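Ultraspiracle (Drosophila melanogaster, PDB 1HG4) is a nuclear hormone receptor and transcription factor whose ligand-binding domain holds a phospholipid in its pocket and is locked in an inactive conformation. Local coordinates at the interface of chains A and B. Sequence-based numbering; all coordinates share one arbitrary frame. Chains: chain A/B, Ultraspiracle.

The interface of chains A and B. Residues chain A 77, 195-196; chain B 201, 205, 208, 226, 230.
A:Lys195 and A:Ser196 meet B:Tyr208 and B:Glu205 of helix 197-218 where their own chain turns into its copy of that helix, the lysine with a near-helical psi of -53° and the serine with a positive psi of 58°, outside the helical region. A:Pro77, just ahead of helix 78-100, joins them, facing B:Phe226 on helix 225-245, which also carries B:Leu230. The lysine suits this place because its long aliphatic stem can lie on apolar groups while its amino end (NZ) continues past them. Its CG sits over one face of the B:Tyr208 ring, toward the rim, 3.9 Å from the centroid, in a CH-pi contact for which a flat aromatic face is well fitted; the two side chains cross at about a right angle. A bend at chi2 (56°) then turns the rest of the chain toward B:Leu230, whose branched end presents the methyl CD1 to the lysine CE, tip to tip. Nearby, the rigid ring of A:Pro77 offers its CB to CZ of B:Phe226 at 4.1 Å, a looser touch in which the phenyl ring supplies an apolar surface.

B:Glu205 extends beyond CG, bringing its carboxylate against the backbone of A:Ser196, with CD 3.4 Å from the serine CA. The small side chain of serine probably lets this flat group approach the main chain. Replacing B:Glu205 by an alanine would probably leave the A:Ser196 main chain without the carboxylate that lies against it, and open a gap there. B:Glu201, one turn earlier on the helix, lies at the margin. The patch thus helps join two receptor copies by fitting loops onto helices; the pairing is not an exact two-fold and may be a crystal contact.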
loop_
_atom_site.group_PDB
_atom_site.type_symbol
_atom_site.label_atom_id
_atom_site.label_comp_id
_atom_site.label_asym_id
_atom_site.label_seq_id
_atom_site.Cartn_x
_atom_site.Cartn_y
_atom_site.Cartn_z
ATOM N N PRO A 77 -3.180 -2.771 -15.391
ATOM C CA PRO A 77 -3.796 -3.646 -16.396
ATOM C C PRO A 77 -5.111 -3.069 -16.936
ATOM O O PRO A 77 -5.861 -2.399 -16.215
ATOM C CB PRO A 77 -3.978 -4.972 -15.645
ATOM C CG PRO A 77 -3.983 -4.576 -14.178
ATOM C CD PRO A 77 -2.969 -3.465 -14.106
ATOM N N LYS A 195 -7.122 -4.931 -9.486
ATOM C CA LYS A 195 -5.905 -5.694 -9.267
ATOM C C LYS A 195 -4.791 -4.882 -8.613
ATOM O O LYS A 195 -4.227 -5.288 -7.596
ATOM C CB LYS A 195 -5.401 -6.245 -10.602
ATOM C CG LYS A 195 -5.332 -7.754 -10.675
ATOM C CD LYS A 195 -6.671 -8.403 -10.374
ATOM C CE LYS A 195 -6.537 -9.921 -10.371
ATOM N NZ LYS A 195 -7.749 -10.611 -9.847
ATOM N N SER A 196 -4.479 -3.734 -9.199
ATOM C CA SER A 196 -3.408 -2.884 -8.694
ATOM C C SER A 196 -3.808 -1.819 -7.668
ATOM O O SER A 196 -3.569 -0.638 -7.877
ATOM C CB SER A 196 -2.718 -2.223 -9.879
ATOM O OG SER A 196 -2.470 -3.188 -10.890
ATOM N N GLU B 201 3.485 -6.436 -2.176
ATOM C CA GLU B 201 2.331 -6.171 -3.033
ATOM C C GLU B 201 2.750 -5.296 -4.223
ATOM O O GLU B 201 2.343 -5.499 -5.371
ATOM C CB GLU B 201 1.245 -5.463 -2.220
ATOM C CG GLU B 201 0.053 -4.986 -3.030
ATOM C CD GLU B 201 -0.691 -6.107 -3.752
ATOM O OE1 GLU B 201 -1.017 -7.123 -3.108
ATOM O OE2 GLU B 201 -0.970 -5.967 -4.957
ATOM N N GLU B 205 2.197 -6.255 -8.145
ATOM C CA GLU B 205 1.469 -5.404 -9.068
ATOM C C GLU B 205 2.299 -5.040 -10.290
ATOM O O GLU B 205 1.762 -4.879 -11.377
ATOM C CB GLU B 205 0.943 -4.171 -8.323
ATOM C CG GLU B 205 -0.198 -4.545 -7.364
ATOM C CD GLU B 205 -0.772 -3.365 -6.601
ATOM O OE1 GLU B 205 -0.586 -2.211 -7.031
ATOM O OE2 GLU B 205 -1.429 -3.584 -5.572
ATOM N N TYR B 208 1.909 -7.803 -12.581
ATOM C CA TYR B 208 0.589 -7.745 -13.220
ATOM C C TYR B 208 0.724 -6.868 -14.464
ATOM O O TYR B 208 0.278 -7.227 -15.565
ATOM C CB TYR B 208 -0.440 -7.100 -12.285
ATOM C CG TYR B 208 -1.025 -8.003 -11.213
ATOM C CD1 TYR B 208 -1.102 -9.382 -11.388
ATOM C CD2 TYR B 208 -1.521 -7.463 -10.029
ATOM C CE1 TYR B 208 -1.662 -10.196 -10.409
ATOM C CE2 TYR B 208 -2.070 -8.259 -9.050
ATOM C CZ TYR B 208 -2.141 -9.625 -9.235
ATOM O OH TYR B 208 -2.671 -10.409 -8.233
ATOM N N PHE B 226 -5.855 -12.146 -19.913
ATOM C CA PHE B 226 -5.240 -11.813 -18.634
ATOM C C PHE B 226 -5.955 -12.452 -17.445
ATOM O O PHE B 226 -5.339 -13.114 -16.615
ATOM C CB PHE B 226 -5.210 -10.293 -18.466
ATOM C CG PHE B 226 -4.617 -9.828 -17.158
ATOM C CD1 PHE B 226 -3.236 -9.749 -16.986
ATOM C CD2 PHE B 226 -5.446 -9.451 -16.102
ATOM C CE1 PHE B 226 -2.692 -9.296 -15.786
ATOM C CE2 PHE B 226 -4.912 -8.997 -14.895
ATOM C CZ PHE B 226 -3.529 -8.920 -14.736
ATOM N N LEU B 230 -4.967 -15.883 -14.911
ATOM C CA LEU B 230 -4.947 -15.812 -13.461
ATOM C C LEU B 230 -5.816 -16.876 -12.809
ATOM O O LEU B 230 -5.567 -17.263 -11.661
ATOM C CB LEU B 230 -5.368 -14.419 -12.994
ATOM C CG LEU B 230 -4.384 -13.321 -13.404
ATOM C CD1 LEU B 230 -4.884 -11.966 -12.902
ATOM C CD2 LEU B 230 -2.999 -13.613 -12.838
#